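Beta-glucuronidase (Dictyoglomus thermophilum, PDB 6XXW) probably hydrolyses beta-D-glucuronides, releasing glucuronic acid, as a member of glycoside hydrolase family 2. Local coordinates at residues Leu329-Ala334 and Gly570-Asn575; Lys324-Leu329 and Asn335-Ser340; Lys297-Lys302 and Gly356-Glu361. One frame throughout, in Å; residues are numbered along the deposited sequence.

Contact 1 (Leu329-Ala334 and Gly570-Asn575); sequences LKWIGA and GVFTRN
Phe572 pushes the far end of its ring into the hollow between Trp331 and Ile332, two adjacent residues at the end of a helix. The ring is the bump, and its CE2, CZ and CE1 carbons do the touching. On one side, Phe572 CE2 lies 3.9 Å from Trp331 CZ3. This indole carbon sits at the edge of the phenyl ring, near its plane. The indole gets there because Trp331 CG is anti to the backbone N (chi1 170°). On the other side, the Ile332 chain is extended and comes from the direction opposite to Phe572. Its terminal carbon CD1 stops 4.0 Å from Phe572 CZ. The same methyl also enters the notch between Phe572 and Val571, with Ile332 CD1 4.1 Å from Val571 CG1. Val571 has two conformers, so this last touch is less certain. No hydrogen bond joins the two segments; the fit is entirely apolar.

The helix stops just beyond the hollow in a Schellman motif. Gly333, with positive phi, is its C-prime residue. Ala334 N bonds to Leu329 O at 2.9 Å, and Gly333 N bonds to Lys330 O at 3.2 Å.

Around the contact, Phe552 meets the Phe572 ring, and Lys586 of helix 580-591 makes a cation-pi contact with Trp331. Gln63 of the second subunit and Asp517 of the third also pack on Trp331. The contact thus joins the end of helix 319-332 to the loop before helix 580-591, with Phe304 of barrel strand 297-305 touching both Ile332 and Val571.

Contact 2 (Lys324-Leu329 and Asn335-Ser340); sequences KDFNLL and NSFRTS
Phe337 meets both Phe326 and Leu329, which lie three residues apart on a helix. Leu329 points at the strand, while Phe326 reaches it only with the far end of its ring. These apolar touches make up the whole contact across the two segments. Leu329 CD1 is 3.7 Å from Phe337 CD2 and approaches the ring obliquely. The neighbouring ring carbon, Phe337 CE2, lies 4.0 Å from Phe326 CE1 and about as far from Phe326 CZ. Seen from Phe337, Phe326 CE1 is at the ring edge, near its plane. The side chains of Phe326 and Leu329 each run at about a right angle to that of Phe337. Phe337 holds its CG between the backbone N and the carbonyl carbon (chi1 64°), and in this setting the ring reaches the helix.

No hydrogen bond crosses between the two segments; the polar groups bond within them or to residues outside. In the helix, Leu329 N bonds to Asp325 O at 2.9 Å. At the start of the strand, Ser336 OG donates to Asn335 OD1 at 3.0 Å. The C=O to donor angle is 165°, so the hydroxyl oxygen sits nearly on the extension of the carbonyl. Asn335 ND2 bonds to Tyr300 O and Asp594 OD1. The Arg338 guanidinium forms salt bridges through NH1 with Glu362 and through NH2 with Glu505. Ser340 CB lies 4.0 Å above its plane, offset toward the rim.

The contact lies in a beta-alpha-beta unit of the TIM barrel: strand 297-305, helix 319-332, strand 336-338. It holds the helix against the outer side of the strand that follows it. Ile348 of the next helix, 346-355, packs on both Phe326 and Phe337.

Contact 3 (Lys297-Lys302 and Gly356-Glu361); sequences KPFYFK and GIAVIE
In the TIM barrel, Phe299 and Phe301 of strand 297-305 meet Ala358 and Ile360 of strand 358-362. The two strands are not neighbours in the sheet. Strand 336-338 runs between them, parallel to both, so the side chains meet across the middle strand, toward the N-terminal end of the barrel. Backbone distances reflect this: the nearest CA atoms, those of Phe301 and Ala358, are 8.2 Å apart, and no hydrogen bond joins the segments.

Phe299 and Phe301, and likewise Ala358 and Ile360, direct their side chains at the other segment, giving two pairs. In the first, Phe299 CE2 lies 4.1 Å from Ala358 CB. With chi1 at -165° the Phe299 ring is swung away from its own backbone N and toward Ala358. Ala358 contributes only its methyl, which leaves the aromatic ring to span most of the distance between the strands.

The two phenylalanines also touch each other, edge to face: Phe299 CD2 sits 3.7 Å above the Phe301 ring plane, over its centre. Phe292 meets Phe301 edge-to-face as well. Ser336 of the middle strand and Ile409 of strand 408-415 each touch both Phe301 and Ala358. The contact is therefore part of the apolar filling at that end of the barrel.

In the second pair the side chains are inclined to each other. Phe301 CE2 takes up both ends of one isoleucine branch, 4.0 Å from Ile360 CD1 and 4.2 Å from Ile360 CG1.

How the contacts relate
All three contacts belong to the TIM barrel domain and run from its outside to its core. Contacts 1 and 2 share Leu329 and helix 319-332; their centres are about 8 Å apart. They also touch directly, Phe572 CE2 lying 3.7 Å from Leu328 CD2. Contact 3 lies inside the barrel, its centre about 11 Å from that of contact 2 and 16 Å from that of contact 1. Asn335 ties contact 2 to contact 3: its OD1 is 2.8 Å from Lys302 N and its O is 2.9 Å from Ala358 N, both probable hydrogen bonds. In TIM barrels the active site lies at the C-terminal ends of the strands, so here it is probably at the end where Arg338 sits.

Contact 1 (Leu329-Ala334 and Gly570-Asn575)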
ATOM      1  N   LEU A 329      23.520   6.051   2.770  1.00 13.49           N
ATOM      2  CA  LEU A 329      24.152   6.492   4.012  1.00 17.56           C
ATOM      3  C   LEU A 329      24.701   7.908   3.874  1.00 18.20           C
ATOM      4  O   LEU A 329      24.530   8.750   4.767  1.00 16.54           O
ATOM      5  CB  LEU A 329      25.269   5.515   4.407  1.00 17.09           C
ATOM      6  CG  LEU A 329      24.863   4.156   5.007  1.00 16.14           C
ATOM      7  CD1 LEU A 329      26.136   3.326   5.384  1.00 15.20           C
ATOM      8  CD2 LEU A 329      23.967   4.339   6.208  1.00 20.76           C
ATOM      9  N   LYS A 330      25.395   8.183   2.764  1.00 15.51           N
ATOM     10  CA  LYS A 330      25.918   9.526   2.547  1.00 18.96           C
ATOM     11  C   LYS A 330      24.792  10.529   2.320  1.00 19.60           C
ATOM     12  O   LYS A 330      24.838  11.648   2.849  1.00 19.19           O
ATOM     13  CB  LYS A 330      26.899   9.526   1.370  1.00 19.57           C
ATOM     14  CG  LYS A 330      28.268   8.916   1.701  1.00 30.26           C
ATOM     15  CD  LYS A 330      29.055   9.760   2.719  1.00 41.31           C
ATOM     16  CE  LYS A 330      29.894  10.840   2.039  1.00 47.53           C
ATOM     17  NZ  LYS A 330      30.711  11.646   3.002  1.00 53.26           N
ATOM     18  N   TRP A 331      23.753  10.132   1.570  1.00 14.46           N
ATOM     19  CA  TRP A 331      22.610  11.018   1.318  1.00 17.56           C
ATOM     20  C   TRP A 331      21.916  11.447   2.612  1.00 20.29           C
ATOM     21  O   TRP A 331      21.599  12.631   2.809  1.00 17.85           O
ATOM     22  CB  TRP A 331      21.614  10.309   0.399  1.00 18.01           C
ATOM     23  CG  TRP A 331      20.293  11.018   0.249  1.00 17.73           C
ATOM     24  CD1 TRP A 331      20.019  12.063  -0.577  1.00 17.47           C
ATOM     25  CD2 TRP A 331      19.072  10.716   0.936  1.00 18.18           C
ATOM     26  NE1 TRP A 331      18.696  12.440  -0.449  1.00 19.19           N
ATOM     27  CE2 TRP A 331      18.094  11.630   0.478  1.00 18.57           C
ATOM     28  CE3 TRP A 331      18.714   9.773   1.899  1.00 17.71           C
ATOM     29  CZ2 TRP A 331      16.780  11.625   0.953  1.00 22.26           C
ATOM     30  CZ3 TRP A 331      17.408   9.761   2.375  1.00 19.10           C
ATOM     31  CH2 TRP A 331      16.455  10.688   1.905  1.00 19.45           C
ATOM     32  N   ILE A 332      21.641  10.491   3.499  1.00 14.52           N
ATOM     33  CA  ILE A 332      20.931  10.811   4.737  1.00 16.36           C
ATOM     34  C   ILE A 332      21.827  11.466   5.778  1.00 17.79           C
ATOM     35  O   ILE A 332      21.325  11.998   6.776  1.00 19.02           O
ATOM     36  CB  ILE A 332      20.270   9.520   5.259  1.00 16.55           C
ATOM     37  CG1 ILE A 332      19.016   9.853   6.091  1.00 15.55           C
ATOM     38  CG2 ILE A 332      21.272   8.662   6.054  1.00 13.94           C
ATOM     39  CD1 ILE A 332      18.298   8.615   6.617  1.00 18.66           C
ATOM     40  N   GLY A 333      23.139  11.479   5.563  1.00 17.88           N
ATOM     41  CA  GLY A 333      24.047  12.129   6.487  1.00 18.73           C
ATOM     42  C   GLY A 333      24.554  11.245   7.599  1.00 21.08           C
ATOM     43  O   GLY A 333      25.024  11.763   8.623  1.00 21.62           O
ATOM     44  N   ALA A 334      24.449   9.929   7.448  1.00 15.69           N
ATOM     45  CA  ALA A 334      24.991   9.022   8.446  1.00 16.49           C
ATOM     46  C   ALA A 334      26.504   8.972   8.325  1.00 19.68           C
ATOM     47  O   ALA A 334      27.067   9.187   7.255  1.00 18.49           O
ATOM     48  CB  ALA A 334      24.417   7.618   8.270  1.00 18.20           C
ATOM     49  N   GLY A 570      12.567  -0.620   9.478  1.00 18.27           N
ATOM     50  CA  GLY A 570      13.483   0.071   8.588  1.00 15.03           C
ATOM     51  C   GLY A 570      13.130   1.546   8.441  1.00 18.20           C
ATOM     52  O   GLY A 570      11.958   1.934   8.438  1.00 17.48           O
ATOM     53  N   VAL A 571      14.166   2.384   8.358  1.00 17.65           N
ATOM     54  CA  VAL A 571      14.006   3.773   7.932  0.78 17.75           C
ATOM     55  C   VAL A 571      13.823   3.830   6.412  1.00 15.78           C
ATOM     56  O   VAL A 571      13.190   4.754   5.885  1.00 15.70           O
ATOM     57  CB  VAL A 571      15.223   4.586   8.417  0.78 17.70           C
ATOM     58  CG1 VAL A 571      15.402   5.868   7.634  0.78 17.37           C
ATOM     59  CG2 VAL A 571      15.134   4.858   9.920  0.78 16.24           C
ATOM     60  N   PHE A 572      14.379   2.854   5.702  1.00 13.52           N
ATOM     61  CA  PHE A 572      14.151   2.631   4.281  1.00 17.94           C
ATOM     62  C   PHE A 572      13.334   1.357   4.103  1.00 13.97           C
ATOM     63  O   PHE A 572      13.392   0.443   4.930  1.00 15.31           O
ATOM     64  CB  PHE A 572      15.475   2.493   3.502  1.00 15.72           C
ATOM     65  CG  PHE A 572      16.324   3.731   3.537  1.00 15.96           C
ATOM     66  CD1 PHE A 572      17.320   3.868   4.487  1.00 17.26           C
ATOM     67  CD2 PHE A 572      16.114   4.760   2.638  1.00 17.09           C
ATOM     68  CE1 PHE A 572      18.107   5.005   4.543  1.00 18.42           C
ATOM     69  CE2 PHE A 572      16.898   5.915   2.691  1.00 16.86           C
ATOM     70  CZ  PHE A 572      17.904   6.030   3.644  1.00 16.88           C
ATOM     71  N   THR A 573      12.565   1.297   3.017  1.00 17.61           N
ATOM     72  CA  THR A 573      11.913   0.040   2.682  1.00 18.07           C
ATOM     73  C   THR A 573      12.970  -0.989   2.274  1.00 18.56           C
ATOM     74  O   THR A 573      14.143  -0.664   2.067  1.00 16.52           O
ATOM     75  CB  THR A 573      10.904   0.241   1.552  1.00 17.67           C
ATOM     76  OG1 THR A 573      11.600   0.669   0.382  1.00 19.16           O
ATOM     77  CG2 THR A 573       9.879   1.286   1.935  1.00 24.05           C
ATOM     78  N   ARG A 574      12.546  -2.250   2.134  1.00 12.80           N
ATOM     79  CA  ARG A 574      13.505  -3.282   1.749  1.00 13.79           C
ATOM     80  C   ARG A 574      14.091  -3.026   0.363  1.00 17.43           C
ATOM     81  O   ARG A 574      15.220  -3.451   0.080  1.00 19.40           O
ATOM     82  CB  ARG A 574      12.848  -4.659   1.790  1.00 17.68           C
ATOM     83  CG  ARG A 574      13.857  -5.806   1.805  1.00 17.06           C
ATOM     84  CD  ARG A 574      13.144  -7.122   1.974  1.00 17.90           C
ATOM     85  NE  ARG A 574      14.000  -8.215   2.444  1.00 19.55           N
ATOM     86  CZ  ARG A 574      13.794  -9.483   2.114  1.00 22.06           C
ATOM     87  NH1 ARG A 574      12.797  -9.790   1.301  1.00 17.14           N
ATOM     88  NH2 ARG A 574      14.568 -10.446   2.598  1.00 20.90           N
ATOM     89  N   ASN A 575      13.349  -2.348  -0.515  1.00 16.26           N
ATOM     90  CA  ASN A 575      13.868  -1.964  -1.818  1.00 16.18           C
ATOM     91  C   ASN A 575      14.570  -0.609  -1.783  1.00 17.55           C
ATOM     92  O   ASN A 575      14.725   0.025  -2.831  1.00 18.68           O
ATOM     93  CB  ASN A 575      12.754  -1.984  -2.879  1.00 20.37           C
ATOM     94  CG  ASN A 575      11.698  -0.926  -2.658  1.00 27.00           C
ATOM     95  OD1 ASN A 575      11.662  -0.248  -1.623  1.00 29.12           O
ATOM     96  ND2 ASN A 575      10.812  -0.782  -3.636  1.00 40.29           N
TER

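Contact 2 (Lys324-Leu329 and Asn335-Ser340)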
ATOM      1  N   LYS A 324      24.389   0.982  -3.467  1.00 15.91           N
ATOM      2  CA  LYS A 324      23.163   1.726  -3.174  1.00 14.73           C
ATOM      3  C   LYS A 324      23.077   2.093  -1.693  1.00 13.63           C
ATOM      4  O   LYS A 324      22.735   3.229  -1.341  1.00 14.87           O
ATOM      5  CB  LYS A 324      21.944   0.904  -3.585  1.00 16.01           C
ATOM      6  CG  LYS A 324      20.629   1.606  -3.300  1.00 17.94           C
ATOM      7  CD  LYS A 324      20.564   2.951  -4.021  1.00 17.32           C
ATOM      8  CE  LYS A 324      19.114   3.405  -4.202  1.00 23.51           C
ATOM      9  NZ  LYS A 324      19.003   4.608  -5.093  1.00 18.88           N
ATOM     10  N   ASP A 325      23.406   1.148  -0.811  1.00 13.11           N
ATOM     11  CA  ASP A 325      23.265   1.399   0.621  1.00 16.63           C
ATOM     12  C   ASP A 325      24.236   2.484   1.075  1.00 15.48           C
ATOM     13  O   ASP A 325      23.879   3.350   1.882  1.00 15.05           O
ATOM     14  CB  ASP A 325      23.503   0.106   1.412  1.00 13.67           C
ATOM     15  CG  ASP A 325      22.290  -0.838   1.417  1.00 19.97           C
ATOM     16  OD1 ASP A 325      21.236  -0.509   0.818  1.00 17.98           O
ATOM     17  OD2 ASP A 325      22.392  -1.929   2.034  1.00 22.38           O
ATOM     18  N   PHE A 326      25.473   2.458   0.566  1.00 13.83           N
ATOM     19  CA  PHE A 326      26.427   3.486   0.964  1.00 16.03           C
ATOM     20  C   PHE A 326      26.051   4.855   0.405  1.00 14.79           C
ATOM     21  O   PHE A 326      26.263   5.878   1.066  1.00 17.08           O
ATOM     22  CB  PHE A 326      27.846   3.080   0.545  1.00 18.48           C
ATOM     23  CG  PHE A 326      28.479   2.116   1.509  1.00 16.21           C
ATOM     24  CD1 PHE A 326      29.062   2.573   2.681  1.00 15.86           C
ATOM     25  CD2 PHE A 326      28.409   0.748   1.289  1.00 17.78           C
ATOM     26  CE1 PHE A 326      29.607   1.688   3.584  1.00 16.38           C
ATOM     27  CE2 PHE A 326      28.950  -0.142   2.196  1.00 19.27           C
ATOM     28  CZ  PHE A 326      29.551   0.327   3.345  1.00 18.71           C
ATOM     29  N   ASN A 327      25.500   4.908  -0.806  1.00 17.30           N
ATOM     30  CA  ASN A 327      25.042   6.199  -1.321  1.00 16.47           C
ATOM     31  C   ASN A 327      23.888   6.740  -0.486  1.00 15.41           C
ATOM     32  O   ASN A 327      23.785   7.954  -0.260  1.00 14.66           O
ATOM     33  CB  ASN A 327      24.645   6.065  -2.788  1.00 15.34           C
ATOM     34  CG  ASN A 327      25.843   5.818  -3.667  1.00 18.60           C
ATOM     35  OD1 ASN A 327      26.957   6.189  -3.307  1.00 20.26           O
ATOM     36  ND2 ASN A 327      25.637   5.163  -4.799  1.00 15.46           N
ATOM     37  N   LEU A 328      23.028   5.848   0.008  1.00 14.87           N
ATOM     38  CA  LEU A 328      21.955   6.281   0.903  1.00 15.29           C
ATOM     39  C   LEU A 328      22.507   6.746   2.246  1.00 15.78           C
ATOM     40  O   LEU A 328      22.024   7.734   2.812  1.00 14.96           O
ATOM     41  CB  LEU A 328      20.947   5.148   1.100  1.00 15.20           C
ATOM     42  CG  LEU A 328      20.009   4.836  -0.073  1.00 18.24           C
ATOM     43  CD1 LEU A 328      19.265   3.496   0.161  1.00 14.76           C
ATOM     44  CD2 LEU A 328      19.034   5.979  -0.299  1.00 15.56           C
ATOM     45  N   LEU A 329      23.520   6.051   2.770  1.00 13.49           N
ATOM     46  CA  LEU A 329      24.152   6.492   4.012  1.00 17.56           C
ATOM     47  C   LEU A 329      24.701   7.908   3.874  1.00 18.20           C
ATOM     48  O   LEU A 329      24.530   8.750   4.767  1.00 16.54           O
ATOM     49  CB  LEU A 329      25.269   5.515   4.407  1.00 17.09           C
ATOM     50  CG  LEU A 329      24.863   4.156   5.007  1.00 16.14           C
ATOM     51  CD1 LEU A 329      26.136   3.326   5.384  1.00 15.20           C
ATOM     52  CD2 LEU A 329      23.967   4.339   6.208  1.00 20.76           C
ATOM     53  N   ASN A 335      27.165   8.672   9.436  1.00 15.89           N
ATOM     54  CA  ASN A 335      28.607   8.511   9.406  1.00 18.55           C
ATOM     55  C   ASN A 335      29.053   7.151   9.923  1.00 19.77           C
ATOM     56  O   ASN A 335      30.262   6.917  10.031  1.00 16.75           O
ATOM     57  CB  ASN A 335      29.279   9.644  10.196  1.00 20.81           C
ATOM     58  CG  ASN A 335      28.878   9.664  11.667  1.00 22.25           C
ATOM     59  OD1 ASN A 335      28.403   8.665  12.214  1.00 20.66           O
ATOM     60  ND2 ASN A 335      29.089  10.809  12.323  1.00 19.40           N
ATOM     61  N   SER A 336      28.120   6.248  10.237  1.00 14.64           N
ATOM     62  CA  SER A 336      28.489   5.009  10.914  1.00 14.52           C
ATOM     63  C   SER A 336      27.360   3.991  10.829  1.00 19.52           C
ATOM     64  O   SER A 336      26.196   4.349  10.654  1.00 15.63           O
ATOM     65  CB  SER A 336      28.826   5.268  12.393  1.00 16.24           C
ATOM     66  OG  SER A 336      27.740   5.892  13.076  1.00 20.42           O
ATOM     67  N   PHE A 337      27.711   2.710  11.001  1.00 16.45           N
ATOM     68  CA  PHE A 337      26.701   1.701  11.297  1.00 16.19           C
ATOM     69  C   PHE A 337      27.328   0.572  12.099  1.00 17.44           C
ATOM     70  O   PHE A 337      28.548   0.468  12.226  1.00 18.16           O
ATOM     71  CB  PHE A 337      26.008   1.154  10.030  1.00 16.13           C
ATOM     72  CG  PHE A 337      26.916   0.421   9.085  1.00 20.42           C
ATOM     73  CD1 PHE A 337      27.141  -0.946   9.220  1.00 19.29           C
ATOM     74  CD2 PHE A 337      27.499   1.091   8.020  1.00 17.94           C
ATOM     75  CE1 PHE A 337      27.974  -1.623   8.320  1.00 18.64           C
ATOM     76  CE2 PHE A 337      28.330   0.424   7.123  1.00 21.33           C
ATOM     77  CZ  PHE A 337      28.565  -0.937   7.275  1.00 21.05           C
ATOM     78  N   ARG A 338      26.466  -0.267  12.663  1.00 21.06           N
ATOM     79  CA  ARG A 338      26.873  -1.485  13.350  1.00 17.19           C
ATOM     80  C   ARG A 338      26.497  -2.665  12.468  1.00 17.16           C
ATOM     81  O   ARG A 338      25.433  -2.662  11.843  1.00 15.36           O
ATOM     82  CB  ARG A 338      26.200  -1.597  14.738  1.00 16.78           C
ATOM     83  CG  ARG A 338      26.460  -2.934  15.468  1.00 14.84           C
ATOM     84  CD  ARG A 338      25.990  -2.898  16.938  1.00 19.37           C
ATOM     85  NE  ARG A 338      24.580  -2.522  17.055  1.00 16.63           N
ATOM     86  CZ  ARG A 338      23.602  -3.337  17.447  1.00 17.66           C
ATOM     87  NH1 ARG A 338      23.851  -4.605  17.774  1.00 18.71           N
ATOM     88  NH2 ARG A 338      22.368  -2.876  17.525  1.00 19.17           N
ATOM     89  N   THR A 339      27.377  -3.665  12.388  1.00 15.34           N
ATOM     90  CA  THR A 339      27.075  -4.875  11.622  1.00 16.59           C
ATOM     91  C   THR A 339      26.225  -5.836  12.455  1.00 14.74           C
ATOM     92  O   THR A 339      26.596  -6.976  12.735  1.00 17.06           O
ATOM     93  CB  THR A 339      28.350  -5.563  11.132  1.00 19.54           C
ATOM     94  OG1 THR A 339      29.010  -6.240  12.215  1.00 18.98           O
ATOM     95  CG2 THR A 339      29.327  -4.565  10.465  1.00 18.09           C
ATOM     96  N   SER A 340      25.052  -5.357  12.857  1.00 16.12           N
ATOM     97  CA  SER A 340      24.091  -6.235  13.507  1.00 15.48           C
ATOM     98  C   SER A 340      23.716  -7.378  12.565  1.00 16.24           C
ATOM     99  O   SER A 340      23.422  -7.138  11.388  1.00 17.40           O
ATOM    100  CB  SER A 340      22.861  -5.418  13.912  1.00 19.42           C
ATOM    101  OG  SER A 340      22.589  -4.399  12.960  1.00 20.69           O
TER

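Contact 3 (Lys297-Lys302 and Gly356-Glu361)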
ATOM      1  N   LYS A 297      39.773  13.685  18.073  1.00 22.32           N
ATOM      2  CA  LYS A 297      38.637  14.591  18.094  1.00 26.86           C
ATOM      3  C   LYS A 297      37.386  13.858  18.570  1.00 25.35           C
ATOM      4  O   LYS A 297      37.225  12.671  18.276  1.00 22.65           O
ATOM      5  CB  LYS A 297      38.388  15.195  16.703  1.00 27.66           C
ATOM      6  CG  LYS A 297      39.536  16.014  16.167  1.00 29.28           C
ATOM      7  CD  LYS A 297      39.218  16.538  14.774  1.00 25.55           C
ATOM      8  CE  LYS A 297      39.090  15.402  13.782  1.00 32.65           C
ATOM      9  NZ  LYS A 297      38.844  15.920  12.400  1.00 35.50           N
ATOM     10  N   PRO A 298      36.496  14.529  19.329  1.00 26.00           N
ATOM     11  CA  PRO A 298      35.291  13.857  19.850  1.00 22.94           C
ATOM     12  C   PRO A 298      34.260  13.502  18.788  1.00 24.81           C
ATOM     13  O   PRO A 298      33.578  14.386  18.267  1.00 25.87           O
ATOM     14  CB  PRO A 298      34.718  14.883  20.838  1.00 22.48           C
ATOM     15  CG  PRO A 298      35.272  16.197  20.392  1.00 30.65           C
ATOM     16  CD  PRO A 298      36.645  15.892  19.868  1.00 28.05           C
ATOM     17  N   PHE A 299      34.109  12.212  18.497  1.00 20.92           N
ATOM     18  CA  PHE A 299      33.172  11.736  17.484  1.00 21.22           C
ATOM     19  C   PHE A 299      31.742  11.692  18.028  1.00 21.36           C
ATOM     20  O   PHE A 299      31.520  11.511  19.229  1.00 21.71           O
ATOM     21  CB  PHE A 299      33.598  10.336  17.026  1.00 20.59           C
ATOM     22  CG  PHE A 299      32.940   9.855  15.750  1.00 19.83           C
ATOM     23  CD1 PHE A 299      33.009  10.598  14.582  1.00 20.84           C
ATOM     24  CD2 PHE A 299      32.296   8.626  15.717  1.00 20.81           C
ATOM     25  CE1 PHE A 299      32.427  10.134  13.402  1.00 20.69           C
ATOM     26  CE2 PHE A 299      31.693   8.150  14.532  1.00 17.08           C
ATOM     27  CZ  PHE A 299      31.763   8.900  13.384  1.00 21.20           C
ATOM     28  N   TYR A 300      30.768  11.849  17.127  1.00 20.11           N
ATOM     29  CA  TYR A 300      29.365  11.563  17.427  1.00 19.99           C
ATOM     30  C   TYR A 300      28.815  10.625  16.361  1.00 20.19           C
ATOM     31  O   TYR A 300      28.751  10.996  15.183  1.00 21.73           O
ATOM     32  CB  TYR A 300      28.509  12.836  17.499  1.00 20.67           C
ATOM     33  CG  TYR A 300      27.108  12.535  18.016  1.00 22.65           C
ATOM     34  CD1 TYR A 300      26.044  12.294  17.139  1.00 21.59           C
ATOM     35  CD2 TYR A 300      26.864  12.441  19.386  1.00 19.57           C
ATOM     36  CE1 TYR A 300      24.769  11.994  17.627  1.00 18.32           C
ATOM     37  CE2 TYR A 300      25.609  12.146  19.881  1.00 17.50           C
ATOM     38  CZ  TYR A 300      24.564  11.916  19.010  1.00 18.34           C
ATOM     39  OH  TYR A 300      23.321  11.629  19.543  1.00 19.25           O
ATOM     40  N   PHE A 301      28.421   9.416  16.771  1.00 18.85           N
ATOM     41  CA  PHE A 301      27.880   8.443  15.824  1.00 18.30           C
ATOM     42  C   PHE A 301      26.494   8.864  15.367  1.00 16.31           C
ATOM     43  O   PHE A 301      25.604   9.090  16.191  1.00 15.62           O
ATOM     44  CB  PHE A 301      27.755   7.049  16.447  1.00 14.96           C
ATOM     45  CG  PHE A 301      29.049   6.393  16.764  1.00 17.77           C
ATOM     46  CD1 PHE A 301      29.747   6.726  17.917  1.00 22.72           C
ATOM     47  CD2 PHE A 301      29.556   5.409  15.933  1.00 18.94           C
ATOM     48  CE1 PHE A 301      30.951   6.100  18.224  1.00 19.00           C
ATOM     49  CE2 PHE A 301      30.766   4.774  16.242  1.00 18.56           C
ATOM     50  CZ  PHE A 301      31.448   5.124  17.390  1.00 19.47           C
ATOM     51  N   LYS A 302      26.320   8.859  14.060  1.00 18.39           N
ATOM     52  CA  LYS A 302      25.005   9.097  13.444  1.00 18.27           C
ATOM     53  C   LYS A 302      24.777   7.922  12.499  1.00 16.87           C
ATOM     54  O   LYS A 302      25.473   7.834  11.557  1.00 16.84           O
ATOM     55  CB  LYS A 302      24.982  10.426  12.688  1.00 17.49           C
ATOM     56  CG  LYS A 302      25.161  11.669  13.529  1.00 25.60           C
ATOM     57  CD  LYS A 302      25.292  12.924  12.731  1.00 22.90           C
ATOM     58  CE  LYS A 302      26.286  12.853  11.605  1.00 24.85           C
ATOM     59  NZ  LYS A 302      26.413  14.146  10.913  1.00 28.89           N
ATOM     60  N   GLY A 356      34.179   6.307   3.919  1.00 20.08           N
ATOM     61  CA  GLY A 356      34.391   6.982   5.191  1.00 17.91           C
ATOM     62  C   GLY A 356      33.221   6.816   6.136  1.00 23.42           C
ATOM     63  O   GLY A 356      32.667   7.794   6.648  1.00 25.13           O
ATOM     64  N   ILE A 357      32.829   5.568   6.366  1.00 15.97           N
ATOM     65  CA  ILE A 357      31.765   5.218   7.293  1.00 15.95           C
ATOM     66  C   ILE A 357      32.390   4.401   8.414  1.00 18.65           C
ATOM     67  O   ILE A 357      33.079   3.412   8.154  1.00 17.55           O
ATOM     68  CB  ILE A 357      30.641   4.428   6.596  1.00 17.69           C
ATOM     69  CG1 ILE A 357      30.010   5.257   5.464  1.00 18.53           C
ATOM     70  CG2 ILE A 357      29.605   3.932   7.636  1.00 17.61           C
ATOM     71  CD1 ILE A 357      29.160   6.446   5.935  1.00 16.91           C
ATOM     72  N   ALA A 358      32.175   4.830   9.653  1.00 17.11           N
ATOM     73  CA  ALA A 358      32.733   4.132  10.799  1.00 19.97           C
ATOM     74  C   ALA A 358      31.867   2.923  11.114  1.00 24.12           C
ATOM     75  O   ALA A 358      30.639   3.024  11.149  1.00 21.62           O
ATOM     76  CB  ALA A 358      32.816   5.069  12.007  1.00 19.37           C
ATOM     77  N   VAL A 359      32.501   1.780  11.348  1.00 19.41           N
ATOM     78  CA  VAL A 359      31.798   0.517  11.515  1.00 20.35           C
ATOM     79  C   VAL A 359      32.078  -0.041  12.909  1.00 17.85           C
ATOM     80  O   VAL A 359      33.239  -0.166  13.315  1.00 19.21           O
ATOM     81  CB  VAL A 359      32.213  -0.492  10.428  1.00 20.91           C
ATOM     82  CG1 VAL A 359      31.577  -1.834  10.688  1.00 18.34           C
ATOM     83  CG2 VAL A 359      31.818   0.035   9.047  1.00 16.27           C
ATOM     84  N   ILE A 360      31.018  -0.375  13.632  1.00 17.00           N
ATOM     85  CA  ILE A 360      31.108  -1.236  14.810  1.00 15.55           C
ATOM     86  C   ILE A 360      30.830  -2.644  14.311  1.00 17.27           C
ATOM     87  O   ILE A 360      29.699  -2.954  13.933  1.00 16.37           O
ATOM     88  CB  ILE A 360      30.097  -0.832  15.897  1.00 16.27           C
ATOM     89  CG1 ILE A 360      30.276   0.634  16.309  1.00 19.17           C
ATOM     90  CG2 ILE A 360      30.234  -1.744  17.117  1.00 16.02           C
ATOM     91  CD1 ILE A 360      29.104   1.209  17.111  1.00 21.03           C
ATOM     92  N   GLU A 361      31.837  -3.512  14.300  1.00 14.48           N
ATOM     93  CA  GLU A 361      31.613  -4.850  13.778  1.00 16.50           C
ATOM     94  C   GLU A 361      31.366  -5.823  14.920  1.00 19.16           C
ATOM     95  O   GLU A 361      32.091  -5.823  15.921  1.00 18.53           O
ATOM     96  CB  GLU A 361      32.764  -5.333  12.902  1.00 18.92           C
ATOM     97  CG  GLU A 361      32.434  -6.677  12.269  1.00 18.42           C
ATOM     98  CD  GLU A 361      33.239  -6.944  11.030  1.00 24.41           C
ATOM     99  OE1 GLU A 361      34.437  -6.593  11.034  1.00 23.07           O
ATOM    100  OE2 GLU A 361      32.669  -7.498  10.065  1.00 19.74           O
TER